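Local coordinates for protein polysaccharide deacetylase (Bacillus cereus, PDB 4HD5) that probably removes acetyl groups from a polysaccharide by hydrolysing carbon-nitrogen bonds, with a zinc ion bound in its barrel domain, at residues E45-T59 with T130-Q142. Numbering follows the deposited sequence.
Sequences EQGKISYTPITHEST and TIPLTKSIITFEQ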
ATOM      1  N   GLU A  45       6.102 -35.085  -2.836  1.00 49.63           N
ATOM      2  CA  GLU A  45       7.087 -33.977  -2.984  1.00 49.35           C
ATOM      3  C   GLU A  45       8.357 -34.230  -2.166  1.00 48.81           C
ATOM      4  O   GLU A  45       8.292 -34.728  -1.044  1.00 50.13           O
ATOM      5  CB  GLU A  45       6.452 -32.637  -2.576  1.00 50.51           C
ATOM      6  CG  GLU A  45       6.035 -32.525  -1.115  1.00 51.94           C
ATOM      7  CD  GLU A  45       5.663 -31.106  -0.723  1.00 51.90           C
ATOM      8  OE1 GLU A  45       4.680 -30.571  -1.276  1.00 51.02           O
ATOM      9  OE2 GLU A  45       6.355 -30.528   0.141  1.00 50.94           O
ATOM     10  N   GLN A  46       9.507 -33.889  -2.746  1.00 48.35           N
ATOM     11  CA  GLN A  46      10.794 -33.917  -2.040  1.00 48.79           C
ATOM     12  C   GLN A  46      11.402 -32.526  -2.141  1.00 47.61           C
ATOM     13  O   GLN A  46      11.601 -32.013  -3.242  1.00 46.56           O
ATOM     14  CB  GLN A  46      11.735 -34.972  -2.629  1.00 49.39           C
ATOM     15  CG  GLN A  46      11.824 -34.978  -4.146  1.00 48.75           C
ATOM     16  CD  GLN A  46      12.836 -35.976  -4.665  1.00 47.77           C
ATOM     17  OE1 GLN A  46      12.478 -36.957  -5.308  1.00 43.72           O
ATOM     18  NE2 GLN A  46      14.109 -35.722  -4.399  1.00 48.17           N
ATOM     19  N   GLY A  47      11.687 -31.906  -1.000  1.00 47.27           N
ATOM     20  CA  GLY A  47      11.837 -30.458  -0.981  1.00 47.08           C
ATOM     21  C   GLY A  47      12.940 -29.837  -0.157  1.00 48.24           C
ATOM     22  O   GLY A  47      14.082 -30.286  -0.183  1.00 51.93           O
ATOM     23  N   LYS A  48      12.566 -28.777   0.556  1.00 49.56           N
ATOM     24  CA  LYS A  48      13.483 -27.908   1.291  1.00 48.35           C
ATOM     25  C   LYS A  48      14.266 -26.989   0.343  1.00 44.62           C
ATOM     26  O   LYS A  48      15.451 -27.203   0.071  1.00 44.07           O
ATOM     27  CB  LYS A  48      14.416 -28.708   2.210  1.00 51.67           C
ATOM     28  CG  LYS A  48      14.827 -27.953   3.464  1.00 54.82           C
ATOM     29  CD  LYS A  48      13.728 -27.979   4.519  1.00 56.20           C
ATOM     30  CE  LYS A  48      14.012 -26.999   5.646  1.00 58.39           C
ATOM     31  NZ  LYS A  48      15.316 -27.270   6.313  1.00 60.77           N
ATOM     32  N   ILE A  49      13.569 -25.975  -0.172  1.00 39.35           N
ATOM     33  CA  ILE A  49      14.219 -24.844  -0.816  1.00 35.28           C
ATOM     34  C   ILE A  49      14.773 -23.951   0.289  1.00 32.78           C
ATOM     35  O   ILE A  49      14.096 -23.673   1.281  1.00 31.96           O
ATOM     36  CB  ILE A  49      13.253 -24.032  -1.716  1.00 34.64           C
ATOM     37  CG1 ILE A  49      13.020 -24.773  -3.035  1.00 34.53           C
ATOM     38  CG2 ILE A  49      13.817 -22.645  -2.019  1.00 32.74           C
ATOM     39  CD1 ILE A  49      11.885 -24.219  -3.869  1.00 33.85           C
ATOM     40  N   SER A  50      16.010 -23.512   0.106  1.00 31.47           N
ATOM     41  CA  SER A  50      16.659 -22.613   1.041  1.00 31.11           C
ATOM     42  C   SER A  50      17.269 -21.470   0.250  1.00 28.95           C
ATOM     43  O   SER A  50      17.732 -21.668  -0.870  1.00 30.32           O
ATOM     44  CB  SER A  50      17.737 -23.362   1.825  1.00 33.53           C
ATOM     45  OG  SER A  50      18.681 -22.470   2.392  1.00 36.26           O
ATOM     46  N   TYR A  51      17.251 -20.271   0.826  1.00 26.89           N
ATOM     47  CA  TYR A  51      17.936 -19.129   0.230  1.00 25.69           C
ATOM     48  C   TYR A  51      18.577 -18.279   1.313  1.00 25.87           C
ATOM     49  O   TYR A  51      18.206 -18.379   2.478  1.00 24.98           O
ATOM     50  CB  TYR A  51      16.985 -18.292  -0.635  1.00 24.16           C
ATOM     51  CG  TYR A  51      15.684 -17.906   0.040  1.00 23.33           C
ATOM     52  CD1 TYR A  51      15.623 -16.833   0.923  1.00 22.39           C
ATOM     53  CD2 TYR A  51      14.513 -18.607  -0.220  1.00 22.75           C
ATOM     54  CE1 TYR A  51      14.436 -16.481   1.537  1.00 22.01           C
ATOM     55  CE2 TYR A  51      13.320 -18.262   0.390  1.00 22.29           C
ATOM     56  CZ  TYR A  51      13.289 -17.201   1.267  1.00 22.02           C
ATOM     57  OH  TYR A  51      12.102 -16.856   1.864  1.00 23.46           O
ATOM     58  N   THR A  52      19.543 -17.447   0.933  1.00 26.67           N
ATOM     59  CA  THR A  52      20.220 -16.602   1.912  1.00 28.00           C
ATOM     60  C   THR A  52      19.279 -15.468   2.300  1.00 26.55           C
ATOM     61  O   THR A  52      18.627 -14.883   1.428  1.00 25.30           O
ATOM     62  CB  THR A  52      21.561 -16.055   1.389  1.00 29.52           C
ATOM     63  OG1 THR A  52      21.353 -15.325   0.178  1.00 31.46           O
ATOM     64  CG2 THR A  52      22.525 -17.199   1.132  1.00 31.11           C
ATOM     65  N   PRO A  53      19.179 -15.171   3.612  1.00 26.33           N
ATOM     66  CA  PRO A  53      18.187 -14.194   4.060  1.00 24.75           C
ATOM     67  C   PRO A  53      18.349 -12.831   3.399  1.00 22.96           C
ATOM     68  O   PRO A  53      19.451 -12.461   2.987  1.00 21.90           O
ATOM     69  CB  PRO A  53      18.452 -14.082   5.566  1.00 24.94           C
ATOM     70  CG  PRO A  53      19.111 -15.364   5.929  1.00 26.57           C
ATOM     71  CD  PRO A  53      19.953 -15.716   4.744  1.00 27.44           C
ATOM     72  N   ILE A  54      17.245 -12.101   3.312  1.00 21.83           N
ATOM     73  CA  ILE A  54      17.242 -10.781   2.712  1.00 20.81           C
ATOM     74  C   ILE A  54      16.675  -9.759   3.683  1.00 20.77           C
ATOM     75  O   ILE A  54      16.039 -10.114   4.681  1.00 19.65           O
ATOM     76  CB  ILE A  54      16.449 -10.763   1.394  1.00 20.29           C
ATOM     77  CG1 ILE A  54      15.005 -11.231   1.603  1.00 20.28           C
ATOM     78  CG2 ILE A  54      17.149 -11.631   0.351  1.00 20.72           C
ATOM     79  CD1 ILE A  54      14.124 -11.010   0.395  1.00 19.23           C
ATOM     80  N   THR A  55      16.938  -8.491   3.388  1.00 20.46           N
ATOM     81  CA  THR A  55      16.335  -7.373   4.105  1.00 20.44           C
ATOM     82  C   THR A  55      15.589  -6.544   3.079  1.00 19.80           C
ATOM     83  O   THR A  55      15.619  -6.855   1.882  1.00 20.15           O
ATOM     84  CB  THR A  55      17.390  -6.491   4.821  1.00 20.52           C
ATOM     85  OG1 THR A  55      18.166  -5.768   3.858  1.00 19.98           O
ATOM     86  CG2 THR A  55      18.308  -7.336   5.691  1.00 21.95           C
ATOM     87  N   HIS A  56      14.930  -5.489   3.552  1.00 19.67           N
ATOM     88  CA  HIS A  56      14.192  -4.563   2.686  1.00 19.31           C
ATOM     89  C   HIS A  56      15.061  -3.871   1.628  1.00 19.36           C
ATOM     90  O   HIS A  56      14.548  -3.435   0.592  1.00 18.86           O
ATOM     91  CB  HIS A  56      13.456  -3.513   3.539  1.00 20.21           C
ATOM     92  CG  HIS A  56      14.368  -2.549   4.234  1.00 20.46           C
ATOM     93  ND1 HIS A  56      14.976  -2.832   5.439  1.00 21.41           N
ATOM     94  CD2 HIS A  56      14.773  -1.302   3.893  1.00 20.63           C
ATOM     95  CE1 HIS A  56      15.723  -1.805   5.806  1.00 21.35           C
ATOM     96  NE2 HIS A  56      15.613  -0.862   4.887  1.00 21.55           N
ATOM     97  N   GLU A  57      16.367  -3.779   1.889  1.00 20.99           N
ATOM     98  CA  GLU A  57      17.332  -3.194   0.949  1.00 21.51           C
ATOM     99  C   GLU A  57      17.928  -4.195  -0.050  1.00 21.06           C
ATOM    100  O   GLU A  57      18.523  -3.778  -1.046  1.00 21.34           O
ATOM    101  CB  GLU A  57      18.483  -2.536   1.714  1.00 23.85           C
ATOM    102  CG  GLU A  57      18.042  -1.464   2.694  1.00 25.55           C
ATOM    103  CD  GLU A  57      19.208  -0.805   3.406  1.00 28.07           C
ATOM    104  OE1 GLU A  57      20.016  -1.526   4.034  1.00 29.47           O
ATOM    105  OE2 GLU A  57      19.305   0.439   3.355  1.00 29.83           O
ATOM    106  N   SER A  58      17.795  -5.496   0.214  1.00 19.27           N
ATOM    107  CA  SER A  58      18.372  -6.518  -0.665  1.00 19.41           C
ATOM    108  C   SER A  58      17.785  -6.477  -2.084  1.00 18.68           C
ATOM    109  O   SER A  58      16.615  -6.155  -2.275  1.00 17.41           O
ATOM    110  CB  SER A  58      18.146  -7.923  -0.096  1.00 19.23           C
ATOM    111  OG  SER A  58      18.658  -8.055   1.214  1.00 19.57           O
ATOM    112  N   THR A  59      18.620  -6.807  -3.065  1.00 19.12           N
ATOM    113  CA  THR A  59      18.190  -6.972  -4.448  1.00 18.54           C
ATOM    114  C   THR A  59      18.502  -8.370  -4.979  1.00 18.63           C
ATOM    115  O   THR A  59      18.100  -8.721  -6.082  1.00 17.61           O
ATOM    116  CB  THR A  59      18.878  -5.944  -5.363  1.00 19.13           C
ATOM    117  OG1 THR A  59      20.292  -6.188  -5.382  1.00 19.58           O
ATOM    118  CG2 THR A  59      18.605  -4.525  -4.874  1.00 19.20           C
ATOM    119  N   THR A 130      10.710 -36.153 -15.743  1.00 37.55           N
ATOM    120  CA  THR A 130      10.699 -34.893 -14.998  1.00 37.13           C
ATOM    121  C   THR A 130       9.710 -35.017 -13.835  1.00 37.56           C
ATOM    122  O   THR A 130       8.561 -35.402 -14.037  1.00 38.07           O
ATOM    123  CB  THR A 130      10.298 -33.712 -15.904  1.00 38.35           C
ATOM    124  OG1 THR A 130      11.292 -33.534 -16.920  1.00 39.39           O
ATOM    125  CG2 THR A 130      10.166 -32.413 -15.104  1.00 38.42           C
ATOM    126  N   ILE A 131      10.160 -34.697 -12.623  1.00 36.83           N
ATOM    127  CA  ILE A 131       9.316 -34.819 -11.436  1.00 37.91           C
ATOM    128  C   ILE A 131       9.148 -33.480 -10.725  1.00 38.06           C
ATOM    129  O   ILE A 131       9.964 -32.572 -10.903  1.00 35.95           O
ATOM    130  CB  ILE A 131       9.875 -35.856 -10.434  1.00 39.30           C
ATOM    131  CG1 ILE A 131      11.302 -35.494 -10.000  1.00 39.48           C
ATOM    132  CG2 ILE A 131       9.834 -37.250 -11.044  1.00 41.02           C
ATOM    133  CD1 ILE A 131      11.824 -36.330  -8.850  1.00 39.44           C
ATOM    134  N   PRO A 132       8.079 -33.350  -9.917  1.00 39.03           N
ATOM    135  CA  PRO A 132       7.942 -32.181  -9.057  1.00 38.12           C
ATOM    136  C   PRO A 132       8.801 -32.343  -7.809  1.00 37.01           C
ATOM    137  O   PRO A 132       8.929 -33.453  -7.287  1.00 38.20           O
ATOM    138  CB  PRO A 132       6.457 -32.190  -8.691  1.00 38.31           C
ATOM    139  CG  PRO A 132       6.087 -33.632  -8.710  1.00 39.83           C
ATOM    140  CD  PRO A 132       6.937 -34.275  -9.775  1.00 40.06           C
ATOM    141  N   LEU A 133       9.402 -31.250  -7.351  1.00 35.10           N
ATOM    142  CA  LEU A 133      10.182 -31.264  -6.122  1.00 34.63           C
ATOM    143  C   LEU A 133       9.392 -30.550  -5.042  1.00 33.06           C
ATOM    144  O   LEU A 133       8.699 -31.193  -4.260  1.00 33.84           O
ATOM    145  CB  LEU A 133      11.560 -30.623  -6.328  1.00 35.54           C
ATOM    146  CG  LEU A 133      12.665 -31.521  -6.897  1.00 37.72           C
ATOM    147  CD1 LEU A 133      12.183 -32.324  -8.095  1.00 39.39           C
ATOM    148  CD2 LEU A 133      13.883 -30.683  -7.265  1.00 37.77           C
ATOM    149  N   THR A 134       9.463 -29.222  -5.016  1.00 31.50           N
ATOM    150  CA  THR A 134       8.827 -28.455  -3.956  1.00 30.25           C
ATOM    151  C   THR A 134       8.617 -27.000  -4.364  1.00 29.23           C
ATOM    152  O   THR A 134       9.031 -26.580  -5.451  1.00 27.66           O
ATOM    153  CB  THR A 134       9.658 -28.534  -2.656  1.00 30.91           C
ATOM    154  OG1 THR A 134       8.891 -28.052  -1.544  1.00 31.07           O
ATOM    155  CG2 THR A 134      10.954 -27.735  -2.779  1.00 31.01           C
ATOM    156  N   LYS A 135       7.965 -26.245  -3.483  1.00 28.40           N
ATOM    157  CA  LYS A 135       7.644 -24.845  -3.738  1.00 28.36           C
ATOM    158  C   LYS A 135       8.064 -23.975  -2.561  1.00 26.14           C
ATOM    159  O   LYS A 135       8.211 -24.459  -1.440  1.00 26.05           O
ATOM    160  CB  LYS A 135       6.145 -24.689  -3.988  1.00 31.05           C
ATOM    161  CG  LYS A 135       5.718 -25.071  -5.396  1.00 34.50           C
ATOM    162  CD  LYS A 135       4.205 -25.207  -5.531  1.00 37.65           C
ATOM    163  CE  LYS A 135       3.448 -23.941  -5.148  1.00 39.16           C
ATOM    164  NZ  LYS A 135       3.902 -22.723  -5.879  1.00 41.53           N
ATOM    165  N   SER A 136       8.258 -22.687  -2.823  1.00 22.48           N
ATOM    166  CA  SER A 136       8.636 -21.749  -1.774  1.00 20.86           C
ATOM    167  C   SER A 136       8.274 -20.320  -2.142  1.00 18.83           C
ATOM    168  O   SER A 136       7.963 -20.024  -3.295  1.00 17.15           O
ATOM    169  CB  SER A 136      10.135 -21.833  -1.488  1.00 21.68           C
ATOM    170  OG  SER A 136      10.490 -21.017  -0.386  1.00 22.14           O
ATOM    171  N   ILE A 137       8.336 -19.448  -1.139  1.00 18.36           N
ATOM    172  CA  ILE A 137       8.026 -18.030  -1.292  1.00 17.19           C
ATOM    173  C   ILE A 137       9.171 -17.193  -0.749  1.00 15.94           C
ATOM    174  O   ILE A 137       9.714 -17.481   0.316  1.00 15.91           O
ATOM    175  CB  ILE A 137       6.762 -17.642  -0.505  1.00 18.14           C
ATOM    176  CG1 ILE A 137       5.585 -18.561  -0.861  1.00 18.92           C
ATOM    177  CG2 ILE A 137       6.406 -16.177  -0.748  1.00 17.26           C
ATOM    178  CD1 ILE A 137       5.080 -18.406  -2.274  1.00 18.89           C
ATOM    179  N   ILE A 138       9.528 -16.160  -1.500  1.00 14.79           N
ATOM    180  CA  ILE A 138      10.455 -15.133  -1.053  1.00 13.79           C
ATOM    181  C   ILE A 138       9.826 -13.778  -1.387  1.00 12.70           C
ATOM    182  O   ILE A 138       9.269 -13.597  -2.477  1.00 11.94           O
ATOM    183  CB  ILE A 138      11.849 -15.280  -1.714  1.00 14.23           C
ATOM    184  CG1 ILE A 138      12.845 -14.306  -1.077  1.00 14.55           C
ATOM    185  CG2 ILE A 138      11.780 -15.072  -3.214  1.00 13.98           C
ATOM    186  CD1 ILE A 138      14.277 -14.537  -1.493  1.00 15.26           C
ATOM    187  N   THR A 139       9.919 -12.840  -0.449  1.00 11.83           N
ATOM    188  CA  THR A 139       9.261 -11.544  -0.588  1.00 11.07           C
ATOM    189  C   THR A 139      10.246 -10.400  -0.412  1.00 11.02           C
ATOM    190  O   THR A 139      10.789 -10.186   0.670  1.00 11.14           O
ATOM    191  CB  THR A 139       8.090 -11.430   0.397  1.00 10.70           C
ATOM    192  OG1 THR A 139       7.072 -12.354   0.001  1.00 10.47           O
ATOM    193  CG2 THR A 139       7.503 -10.004   0.436  1.00 10.28           C
ATOM    194  N   PHE A 140      10.486  -9.688  -1.508  1.00 10.92           N
ATOM    195  CA  PHE A 140      11.260  -8.466  -1.496  1.00 10.96           C
ATOM    196  C   PHE A 140      10.275  -7.321  -1.248  1.00 10.70           C
ATOM    197  O   PHE A 140       9.449  -7.009  -2.109  1.00  9.79           O
ATOM    198  CB  PHE A 140      11.988  -8.279  -2.831  1.00 11.17           C
ATOM    199  CG  PHE A 140      13.090  -9.282  -3.068  1.00 11.67           C
ATOM    200  CD1 PHE A 140      12.801 -10.555  -3.531  1.00 11.91           C
ATOM    201  CD2 PHE A 140      14.418  -8.947  -2.826  1.00 12.37           C
ATOM    202  CE1 PHE A 140      13.814 -11.480  -3.750  1.00 12.48           C
ATOM    203  CE2 PHE A 140      15.438  -9.867  -3.041  1.00 12.84           C
ATOM    204  CZ  PHE A 140      15.131 -11.134  -3.508  1.00 13.02           C
ATOM    205  N   GLU A 141      10.344  -6.723  -0.064  1.00 10.99           N
ATOM    206  CA  GLU A 141       9.389  -5.685   0.326  1.00 11.04           C
ATOM    207  C   GLU A 141       9.361  -4.599  -0.725  1.00 11.12           C
ATOM    208  O   GLU A 141      10.409  -4.139  -1.169  1.00 10.67           O
ATOM    209  CB  GLU A 141       9.789  -5.060   1.658  1.00 11.74           C
ATOM    210  CG  GLU A 141       9.689  -6.011   2.840  1.00 12.49           C
ATOM    211  CD  GLU A 141       8.272  -6.455   3.118  1.00 12.91           C
ATOM    212  OE1 GLU A 141       7.317  -5.737   2.747  1.00 12.13           O
ATOM    213  OE2 GLU A 141       8.115  -7.539   3.712  1.00 15.39           O
ATOM    214  N   GLN A 142       8.171  -4.183  -1.140  1.00 11.50           N
ATOM    215  CA  GLN A 142       8.128  -3.026  -2.032  1.00 11.70           C
ATOM    216  C   GLN A 142       7.713  -1.754  -1.326  1.00 11.17           C
ATOM    217  O   GLN A 142       7.033  -1.774  -0.294  1.00 10.07           O
ATOM    218  CB  GLN A 142       7.349  -3.260  -3.328  1.00 13.04           C
ATOM    219  CG  GLN A 142       6.133  -4.160  -3.320  1.00 13.12           C
ATOM    220  CD  GLN A 142       5.530  -4.297  -4.721  1.00 13.67           C
ATOM    221  OE1 GLN A 142       6.180  -3.988  -5.728  1.00 15.63           O
ATOM    222  NE2 GLN A 142       4.301  -4.770  -4.794  1.00 12.50           N
TER
HETATM  223  O   HOH W   1      10.834 -26.032  -0.213  1.00 28.23           O
HETATM  224  O   HOH W   2      11.610 -22.373   1.734  1.00 33.02           O
HETATM  225  O   HOH W   3      12.639  -7.535   1.708  1.00 14.64           O
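CD1 of Ile54 sits squarely over the centre of the Phe140 ring, a CH-pi contact 3.8 Å from the ring centroid. The same methyl reaches CG1 of Ile138. At the edge of the Phe140 ring, in its plane, lies the carbonyl oxygen of Ser58, which also accepts a hydrogen bond from Arg114. Tyr51 repeats the theme less centrally: Ile138 CD1 stands over one face, offset toward the rim beside CD1 and CE1. With CG between the backbone N and the carbonyl carbon (chi1 50°), the tyrosine ring reaches across to strand 130-140, where OH donates to a lone pair of Ile137 O at 2.9 Å. These residues bring together the border strands of two antiparallel sheets in the N-terminal beta region, 49-51 and 130-140, which run in roughly the same direction with their axes 7.8 Å apart and inclined at 32°. Farther along, Ile49 lies against Thr134 CG2 and Ser136 CB, and Gly47 CA presses tightly on Thr134 CB at 3.4 Å, next to the classic beta bulge that Leu133 and Thr134 form against strand 115-125. The looser side is wet. One water links Ile49 N to Thr134 OG1 and Lys135 O, a second joins Ile49 O to Ser136 OG, and beyond Ile54 a third accepts from Glu141 N while donating weakly to Thr55 O and Thr139 O.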